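PDB 5JXF: Asp/Glu-specific dipeptidyl-peptidase from Flavobacterium psychrophilum, which removes dipeptides from the N-terminus of oligopeptides as a serine peptidase of family S46, with strict specificity for Asp or Glu at the P1 position. Local coordinates for residues 314-319 / 468-473; 399-404 / 480-485; 453-458 / 506-511. One frame throughout, in Å; residues are numbered along the deposited sequence.

All three contacts belong to the largely helical part of the chain between residues 295 and 571. In chain order the segments run 314-319, 399-404, 453-458, 468-473, 480-485 and 506-511, so every pair of interactions crosses. The centre of interaction 1 is about 18 Å from that of interaction 2 and about 21 Å from that of interaction 3, whereas 2 and 3 are about 31 Å apart. Helix 386-415 carries segment 399-404 and also touches Ala316 and Leu470 of interaction 1. Helix 460-477 carries 468-473 and leads into the loop holding 480-485; helix 452-456 comes just before it and helix 508-514 next after it. The contacts thus tie successive parts of the helical region together, away from the annotated sites.

Interaction 1: residues 314-319 / 468-473; sequences EAALKV and EQLVAL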
loop_
_atom_site.group_PDB
_atom_site.type_symbol
_atom_site.label_atom_id
_atom_site.label_comp_id
_atom_site.label_asym_id
_atom_site.label_seq_id
_atom_site.Cartn_x
_atom_site.Cartn_y
_atom_site.Cartn_z
ATOM N N GLU A 314 11.545 -9.515 -15.255
ATOM C CA GLU A 314 12.011 -8.905 -14.008
ATOM C C GLU A 314 13.533 -8.746 -14.002
ATOM O O GLU A 314 14.059 -7.696 -13.637
ATOM C CB GLU A 314 11.561 -9.735 -12.799
ATOM C CG GLU A 314 11.853 -9.082 -11.456
ATOM C CD GLU A 314 13.293 -9.272 -11.021
ATOM O OE1 GLU A 314 13.893 -10.311 -11.387
ATOM O OE2 GLU A 314 13.830 -8.371 -10.340
ATOM N N ALA A 315 14.236 -9.799 -14.402
ATOM C CA ALA A 315 15.688 -9.749 -14.469
ATOM C C ALA A 315 16.141 -8.683 -15.478
ATOM O O ALA A 315 17.033 -7.891 -15.179
ATOM C CB ALA A 315 16.243 -11.110 -14.827
ATOM N N ALA A 316 15.511 -8.650 -16.656
ATOM C CA ALA A 316 15.836 -7.646 -17.678
ATOM C C ALA A 316 15.632 -6.213 -17.189
ATOM O O ALA A 316 16.494 -5.347 -17.376
ATOM C CB ALA A 316 15.002 -7.875 -18.942
ATOM N N LEU A 317 14.477 -5.967 -16.581
ATOM C CA LEU A 317 14.131 -4.638 -16.109
ATOM C C LEU A 317 15.043 -4.175 -14.973
ATOM O O LEU A 317 15.413 -2.999 -14.917
ATOM C CB LEU A 317 12.666 -4.600 -15.663
ATOM C CG LEU A 317 11.608 -4.776 -16.763
ATOM C CD1 LEU A 317 10.256 -5.058 -16.144
ATOM C CD2 LEU A 317 11.541 -3.549 -17.661
ATOM N N LYS A 318 15.405 -5.083 -14.071
ATOM C CA LYS A 318 16.250 -4.697 -12.937
ATOM C C LYS A 318 17.572 -4.151 -13.468
ATOM O O LYS A 318 18.026 -3.080 -13.052
ATOM C CB LYS A 318 16.480 -5.869 -11.982
ATOM N N VAL A 319 18.150 -4.863 -14.433
ATOM C CA VAL A 319 19.387 -4.426 -15.074
ATOM C C VAL A 319 19.224 -3.057 -15.721
ATOM O O VAL A 319 20.055 -2.167 -15.539
ATOM C CB VAL A 319 19.868 -5.428 -16.140
ATOM C CG1 VAL A 319 21.042 -4.846 -16.924
ATOM C CG2 VAL A 319 20.257 -6.755 -15.485
ATOM N N GLU A 468 23.705 -11.322 -19.995
ATOM C CA GLU A 468 24.355 -12.217 -19.048
ATOM C C GLU A 468 23.333 -12.795 -18.074
ATOM O O GLU A 468 23.459 -13.942 -17.648
ATOM C CB GLU A 468 25.487 -11.477 -18.321
ATOM C CG GLU A 468 25.695 -11.808 -16.854
ATOM C CD GLU A 468 26.870 -11.034 -16.257
ATOM O OE1 GLU A 468 27.628 -10.418 -17.039
ATOM O OE2 GLU A 468 27.046 -11.051 -15.018
ATOM N N GLN A 469 22.293 -12.021 -17.770
ATOM C CA GLN A 469 21.288 -12.455 -16.804
ATOM C C GLN A 469 20.188 -13.331 -17.424
ATOM O O GLN A 469 19.664 -14.232 -16.773
ATOM C CB GLN A 469 20.672 -11.234 -16.131
ATOM C CG GLN A 469 19.677 -11.541 -15.030
ATOM C CD GLN A 469 20.313 -12.163 -13.801
ATOM O OE1 GLN A 469 20.481 -13.381 -13.717
ATOM N NE2 GLN A 469 20.667 -11.325 -12.839
ATOM N N LEU A 470 19.843 -13.072 -18.679
ATOM C CA LEU A 470 18.734 -13.781 -19.330
ATOM C C LEU A 470 19.145 -15.148 -19.884
ATOM O O LEU A 470 18.371 -16.109 -19.853
ATOM C CB LEU A 470 18.144 -12.924 -20.455
ATOM C CG LEU A 470 16.902 -12.109 -20.089
ATOM C CD1 LEU A 470 17.064 -11.440 -18.717
ATOM C CD2 LEU A 470 16.682 -11.077 -21.156
ATOM N N VAL A 471 20.361 -15.227 -20.409
ATOM C CA VAL A 471 20.886 -16.496 -20.887
ATOM C C VAL A 471 21.048 -17.465 -19.712
ATOM O O VAL A 471 20.830 -18.672 -19.855
ATOM C CB VAL A 471 22.223 -16.298 -21.626
ATOM C CG1 VAL A 471 22.860 -17.633 -21.961
ATOM C CG2 VAL A 471 21.998 -15.486 -22.895
ATOM N N ALA A 472 21.400 -16.927 -18.544
ATOM C CA ALA A 472 21.445 -17.715 -17.324
ATOM C C ALA A 472 20.080 -18.341 -17.026
ATOM O O ALA A 472 19.994 -19.523 -16.693
ATOM C CB ALA A 472 21.907 -16.861 -16.157
ATOM N N LEU A 473 19.013 -17.559 -17.163
ATOM C CA LEU A 473 17.679 -18.054 -16.839
ATOM C C LEU A 473 17.214 -19.151 -17.801
ATOM O O LEU A 473 16.626 -20.149 -17.376
ATOM C CB LEU A 473 16.676 -16.901 -16.833
ATOM C CG LEU A 473 16.792 -15.887 -15.693
ATOM C CD1 LEU A 473 15.977 -14.625 -16.010
ATOM C CD2 LEU A 473 16.359 -16.510 -14.362
#
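Ala315 of helix 295-325 is the tight point against helix 460-477: its CB lies 3.5 Å from Gln469 CG and 3.7 Å from Leu473 CD1, with Leu470 CD1 a little farther off. Three side chains of helix 460-477 thus converge on a single methyl group, Gln469 and Leu473 being one turn apart. For Gln469, a CG anti to the backbone N (chi1 -176°) puts this methylene against the methyl. On the buried flank, Leu470 CD1 reaches both backbone and side chain of Ala316, at 3.8 Å from Ala316 N and 4.1 Å from Ala316 CB. Asn415 of helix 386-415 touches both Ala316 and Leu470, which places this flank against a third helix.

The other flank is looser. Gln469 is partly exposed, and past CG its chain bends at chi2 (68°), carrying the amide away from Ala315.

The axes of the two short segments run antiparallel, at 167°, and come within 9.3 Å, while the CA atoms of Ala315 and Gln469 are 6.6 Å apart. This is antiparallel helix packing within the helical part of the S46 fold. With 189 Å² buried and carbon-to-carbon contacts at its tightest point, the pairing probably rests on the apolar fit of small alanines to longer side chains rather than on polar bonding between the segments.

Interaction 2: residues 399-404 / 480-485; sequences TPYAVS and KEFLPI
A chi1 of -52° in Phe482 and -56° in Tyr401 sets each CG beside the backbone N, anti to the carbonyl carbon, and directs the two rings toward each other. The side chains cross at about a right angle, and the far end of the Phe482 ring comes over the outer part of the Tyr401 ring: Phe482 CZ is 3.4 Å from Tyr401 CE1. With centroids 4.7 Å apart and planes inclined at 40°, the pair is an oblique aromatic contact. Pro400 comes in at the edge of the phenylalanine, its CB lying near the ring plane and 3.6 Å from Phe482 CE2. Farther back, Ser404 OG sits 3.9 Å from Phe482 CB, one helical turn beyond Pro400.

The contact sets a 3-10 turn, residues 480-482 after helix 460-477, against helix 386-415 at its kink near Pro400. Phe482 O accepts a hydrogen bond from Asn541 ND2 of helix 530-545, while Tyr401 also touches Arg549 and Tyr550 of helix 547-571. Toward the surface, the CG of exposed Glu481 lies 3.5 Å above a face of the Phe482 ring, near its rim, and Glu481 OE2 is 4.0 Å from Pro400 CB.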
loop_
_atom_site.group_PDB
_atom_site.type_symbol
_atom_site.label_atom_id
_atom_site.label_comp_id
_atom_site.label_asym_id
_atom_site.label_seq_id
_atom_site.Cartn_x
_atom_site.Cartn_y
_atom_site.Cartn_z
ATOM N N THR A 399 2.121 -28.089 -23.253
ATOM C CA THR A 399 2.726 -27.409 -22.101
ATOM C C THR A 399 4.248 -27.137 -22.163
ATOM O O THR A 399 4.665 -25.995 -21.995
ATOM C CB THR A 399 2.429 -28.207 -20.803
ATOM O OG1 THR A 399 1.068 -27.999 -20.409
ATOM C CG2 THR A 399 3.347 -27.770 -19.671
ATOM N N PRO A 400 5.083 -28.170 -22.413
ATOM C CA PRO A 400 6.527 -27.908 -22.348
ATOM C C PRO A 400 7.051 -27.132 -23.555
ATOM O O PRO A 400 8.079 -26.466 -23.459
ATOM C CB PRO A 400 7.142 -29.312 -22.322
ATOM C CG PRO A 400 5.989 -30.268 -22.202
ATOM C CD PRO A 400 4.816 -29.573 -22.766
ATOM N N TYR A 401 6.365 -27.247 -24.686
ATOM C CA TYR A 401 6.730 -26.482 -25.868
ATOM C C TYR A 401 6.377 -25.020 -25.662
ATOM O O TYR A 401 7.204 -24.143 -25.900
ATOM C CB TYR A 401 6.035 -27.041 -27.108
ATOM C CG TYR A 401 6.320 -28.501 -27.311
ATOM C CD1 TYR A 401 7.459 -28.918 -27.987
ATOM C CD2 TYR A 401 5.473 -29.468 -26.791
ATOM C CE1 TYR A 401 7.731 -30.256 -28.161
ATOM C CE2 TYR A 401 5.739 -30.810 -26.956
ATOM C CZ TYR A 401 6.868 -31.200 -27.640
ATOM O OH TYR A 401 7.133 -32.540 -27.806
ATOM N N ALA A 402 5.152 -24.770 -25.202
ATOM C CA ALA A 402 4.667 -23.411 -24.964
ATOM C C ALA A 402 5.590 -22.655 -24.015
ATOM O O ALA A 402 5.953 -21.505 -24.261
ATOM C CB ALA A 402 3.254 -23.448 -24.409
ATOM N N VAL A 403 5.973 -23.319 -22.934
ATOM C CA VAL A 403 6.922 -22.756 -21.993
ATOM C C VAL A 403 8.264 -22.460 -22.663
ATOM O O VAL A 403 8.757 -21.337 -22.604
ATOM C CB VAL A 403 7.138 -23.708 -20.801
ATOM C CG1 VAL A 403 8.431 -23.377 -20.077
ATOM C CG2 VAL A 403 5.947 -23.640 -19.862
ATOM N N SER A 404 8.841 -23.473 -23.304
ATOM C CA SER A 404 10.136 -23.344 -23.966
ATOM C C SER A 404 10.062 -22.261 -25.056
ATOM O O SER A 404 11.023 -21.524 -25.303
ATOM C CB SER A 404 10.562 -24.696 -24.556
ATOM O OG SER A 404 11.916 -24.696 -24.972
ATOM N N LYS A 480 14.412 -28.781 -19.639
ATOM C CA LYS A 480 15.729 -29.238 -20.058
ATOM C C LYS A 480 15.698 -30.138 -21.305
ATOM O O LYS A 480 16.688 -30.222 -22.030
ATOM C CB LYS A 480 16.415 -29.962 -18.893
ATOM C CG LYS A 480 17.906 -29.683 -18.781
ATOM N N GLU A 481 14.565 -30.782 -21.577
ATOM C CA GLU A 481 14.484 -31.734 -22.692
ATOM C C GLU A 481 14.452 -31.068 -24.075
ATOM O O GLU A 481 14.442 -31.761 -25.094
ATOM C CB GLU A 481 13.256 -32.646 -22.537
ATOM C CG GLU A 481 11.919 -31.921 -22.441
ATOM C CD GLU A 481 11.603 -31.413 -21.037
ATOM O OE1 GLU A 481 12.504 -31.425 -20.164
ATOM O OE2 GLU A 481 10.449 -30.989 -20.811
ATOM N N PHE A 482 14.436 -29.738 -24.119
ATOM C CA PHE A 482 14.482 -29.019 -25.396
ATOM C C PHE A 482 15.570 -27.937 -25.400
ATOM O O PHE A 482 15.639 -27.121 -26.326
ATOM C CB PHE A 482 13.129 -28.368 -25.719
ATOM C CG PHE A 482 11.950 -29.305 -25.656
ATOM C CD1 PHE A 482 11.777 -30.306 -26.601
ATOM C CD2 PHE A 482 10.990 -29.157 -24.660
ATOM C CE1 PHE A 482 10.680 -31.156 -26.541
ATOM C CE2 PHE A 482 9.892 -30.001 -24.595
ATOM C CZ PHE A 482 9.737 -31.002 -25.538
ATOM N N LEU A 483 16.400 -27.918 -24.357
ATOM C CA LEU A 483 17.489 -26.950 -24.244
ATOM C C LEU A 483 18.414 -27.090 -25.448
ATOM O O LEU A 483 18.608 -28.199 -25.935
ATOM C CB LEU A 483 18.275 -27.193 -22.959
ATOM C CG LEU A 483 18.074 -26.336 -21.711
ATOM C CD1 LEU A 483 19.080 -26.755 -20.644
ATOM C CD2 LEU A 483 18.165 -24.840 -21.994
ATOM N N PRO A 484 18.993 -25.985 -25.940
ATOM C CA PRO A 484 19.953 -26.111 -27.038
ATOM C C PRO A 484 21.389 -26.392 -26.567
ATOM O O PRO A 484 21.620 -27.272 -25.737
ATOM C CB PRO A 484 19.855 -24.751 -27.729
ATOM C CG PRO A 484 19.418 -23.801 -26.647
ATOM C CD PRO A 484 18.870 -24.594 -25.492
ATOM N N ILE A 485 22.340 -25.640 -27.109
ATOM C CA ILE A 485 23.751 -25.801 -26.793
ATOM C C ILE A 485 24.026 -25.328 -25.367
ATOM O O ILE A 485 25.048 -25.683 -24.780
ATOM C CB ILE A 485 24.627 -25.019 -27.812
ATOM C CG1 ILE A 485 26.107 -25.419 -27.714
ATOM C CG2 ILE A 485 24.405 -23.509 -27.669
ATOM C CD1 ILE A 485 26.818 -25.451 -29.064
#

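Interaction 3: residues 453-458 / 506-511; sequences DFFKDF and VDYANF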
loop_
_atom_site.group_PDB
_atom_site.type_symbol
_atom_site.label_atom_id
_atom_site.label_comp_id
_atom_site.label_asym_id
_atom_site.label_seq_id
_atom_site.Cartn_x
_atom_site.Cartn_y
_atom_site.Cartn_z
ATOM N N ASP A 453 17.263 3.706 -35.942
ATOM C CA ASP A 453 16.825 4.051 -34.595
ATOM C C ASP A 453 17.079 2.921 -33.586
ATOM O O ASP A 453 17.088 3.162 -32.377
ATOM C CB ASP A 453 15.342 4.467 -34.605
ATOM C CG ASP A 453 15.053 5.582 -35.613
ATOM O OD1 ASP A 453 15.953 5.926 -36.410
ATOM O OD2 ASP A 453 13.934 6.140 -35.593
ATOM N N PHE A 454 17.284 1.698 -34.074
ATOM C CA PHE A 454 17.645 0.595 -33.190
ATOM C C PHE A 454 18.961 0.898 -32.480
ATOM O O PHE A 454 19.078 0.723 -31.263
ATOM C CB PHE A 454 17.756 -0.723 -33.967
ATOM C CG PHE A 454 18.283 -1.881 -33.142
ATOM C CD1 PHE A 454 17.418 -2.692 -32.424
ATOM C CD2 PHE A 454 19.649 -2.162 -33.088
ATOM C CE1 PHE A 454 17.905 -3.762 -31.670
ATOM C CE2 PHE A 454 20.132 -3.223 -32.333
ATOM C CZ PHE A 454 19.260 -4.020 -31.627
ATOM N N PHE A 455 19.949 1.348 -33.249
ATOM C CA PHE A 455 21.268 1.647 -32.704
ATOM C C PHE A 455 21.338 3.005 -32.008
ATOM O O PHE A 455 22.233 3.225 -31.191
ATOM C CB PHE A 455 22.329 1.577 -33.805
ATOM C CG PHE A 455 22.679 0.181 -34.202
ATOM C CD1 PHE A 455 23.499 -0.595 -33.396
ATOM C CD2 PHE A 455 22.171 -0.369 -35.368
ATOM C CE1 PHE A 455 23.818 -1.892 -33.750
ATOM C CE2 PHE A 455 22.484 -1.668 -35.735
ATOM C CZ PHE A 455 23.309 -2.433 -34.922
ATOM N N LYS A 456 20.411 3.910 -32.333
ATOM C CA LYS A 456 20.304 5.170 -31.602
ATOM C C LYS A 456 19.939 4.881 -30.147
ATOM O O LYS A 456 20.369 5.586 -29.244
ATOM C CB LYS A 456 19.269 6.112 -32.247
ATOM C CG LYS A 456 18.990 7.402 -31.441
ATOM C CD LYS A 456 18.262 8.486 -32.256
ATOM C CE LYS A 456 16.830 8.101 -32.643
ATOM N NZ LYS A 456 15.865 8.029 -31.503
ATOM N N ASP A 457 19.162 3.822 -29.932
ATOM C CA ASP A 457 18.639 3.492 -28.609
ATOM C C ASP A 457 19.364 2.287 -28.004
ATOM O O ASP A 457 19.069 1.861 -26.884
ATOM C CB ASP A 457 17.133 3.217 -28.685
ATOM C CG ASP A 457 16.360 4.356 -29.345
ATOM O OD1 ASP A 457 16.872 5.494 -29.367
ATOM O OD2 ASP A 457 15.233 4.119 -29.837
ATOM N N PHE A 458 20.314 1.739 -28.753
ATOM C CA PHE A 458 21.048 0.569 -28.297
ATOM C C PHE A 458 22.273 0.969 -27.489
ATOM O O PHE A 458 23.093 1.777 -27.930
ATOM C CB PHE A 458 21.474 -0.310 -29.477
ATOM C CG PHE A 458 22.288 -1.509 -29.073
ATOM C CD1 PHE A 458 21.676 -2.628 -28.535
ATOM C CD2 PHE A 458 23.669 -1.513 -29.221
ATOM C CE1 PHE A 458 22.424 -3.736 -28.160
ATOM C CE2 PHE A 458 24.420 -2.615 -28.846
ATOM C CZ PHE A 458 23.796 -3.727 -28.317
ATOM N N VAL A 506 26.896 -5.221 -32.522
ATOM C CA VAL A 506 26.937 -4.204 -31.468
ATOM C C VAL A 506 26.855 -2.781 -32.027
ATOM O O VAL A 506 26.287 -1.898 -31.398
ATOM C CB VAL A 506 28.222 -4.322 -30.591
ATOM C CG1 VAL A 506 28.258 -5.657 -29.858
ATOM C CG2 VAL A 506 29.483 -4.120 -31.424
ATOM N N ASP A 507 27.400 -2.575 -33.223
ATOM C CA ASP A 507 27.564 -1.236 -33.785
ATOM C C ASP A 507 26.900 -1.120 -35.164
ATOM O O ASP A 507 26.863 -2.088 -35.926
ATOM C CB ASP A 507 29.060 -0.904 -33.852
ATOM C CG ASP A 507 29.347 0.429 -34.508
ATOM O OD1 ASP A 507 28.454 1.303 -34.526
ATOM O OD2 ASP A 507 30.489 0.612 -34.984
ATOM N N TYR A 508 26.366 0.059 -35.476
ATOM C CA TYR A 508 25.651 0.264 -36.734
ATOM C C TYR A 508 26.583 0.283 -37.940
ATOM O O TYR A 508 26.289 -0.320 -38.975
ATOM C CB TYR A 508 24.866 1.565 -36.697
ATOM C CG TYR A 508 23.867 1.703 -37.822
ATOM C CD1 TYR A 508 23.286 0.583 -38.407
ATOM C CD2 TYR A 508 23.511 2.952 -38.306
ATOM C CE1 TYR A 508 22.367 0.708 -39.432
ATOM C CE2 TYR A 508 22.596 3.087 -39.331
ATOM C CZ TYR A 508 22.026 1.962 -39.890
ATOM O OH TYR A 508 21.114 2.098 -40.913
ATOM N N ALA A 509 27.689 1.010 -37.805
ATOM C CA ALA A 509 28.710 1.060 -38.840
ATOM C C ALA A 509 29.218 -0.350 -39.087
ATOM O O ALA A 509 29.403 -0.777 -40.229
ATOM C CB ALA A 509 29.840 1.974 -38.430
ATOM N N ASN A 510 29.443 -1.067 -37.992
ATOM C CA ASN A 510 29.716 -2.489 -38.052
ATOM C C ASN A 510 28.611 -3.209 -38.836
ATOM O O ASN A 510 28.869 -3.725 -39.923
ATOM C CB ASN A 510 29.862 -3.056 -36.635
ATOM C CG ASN A 510 31.268 -2.876 -36.076
ATOM O OD1 ASN A 510 32.219 -2.648 -36.825
ATOM N ND2 ASN A 510 31.397 -2.958 -34.754
ATOM N N PHE A 511 27.390 -3.218 -38.299
ATOM C CA PHE A 511 26.255 -3.930 -38.902
ATOM C C PHE A 511 26.106 -3.743 -40.418
ATOM O O PHE A 511 25.782 -4.702 -41.121
ATOM C CB PHE A 511 24.949 -3.517 -38.216
ATOM C CG PHE A 511 23.716 -4.182 -38.787
ATOM C CD1 PHE A 511 23.421 -5.502 -38.498
ATOM C CD2 PHE A 511 22.845 -3.476 -39.608
ATOM C CE1 PHE A 511 22.286 -6.099 -39.021
ATOM C CE2 PHE A 511 21.711 -4.070 -40.129
ATOM C CZ PHE A 511 21.432 -5.378 -39.834
#
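Phe455 and Tyr508 mark the closest backbone approach, with CA atoms 6.1 Å apart, where the end of helix 452-456 faces the start of helix 508-514. Phe455 CG stands anti to the carbonyl carbon (chi1 -75°), which sends the ring to that helix start. There it lies between its own neighbour and the opposing helix: Phe454 CD2 is over the centre of one face, and Tyr508 N and CB are over the other. Tyr508 CB makes a CH-pi contact, 3.9 Å from the Phe455 centroid and 28° off the ring normal. The tyrosine ring itself is nearly parallel to that of Phe455, planes at 24°, but displaced so far that the two barely overlap, with Phe455 CD2 at 3.4 Å from Tyr508 CD1.

Asp507 is the N-cap of helix 508-514; its OD1 accepts a weak bond from Ala509 N, while Asp507 O receives Phe511 N at 2.7 Å. The Phe455 ring thus packs on a capped helix start, its CE1 being 3.5 Å from Asp507 C. With an alanine here, Tyr508 CB and Phe511 CB would probably lose their aromatic partner, and a gap is likely to open beside the helix start.

Val506 O lies near the Phe455 ring plane and is also approached by Phe458 CE2, at 3.2 Å. Phe511 CB is 3.8 Å from Phe455 CZ, and Leu421 of helix 417-435 touches both Phe455 and Phe511. Tyr508 OH is hydrogen-bonded to Ile448 O.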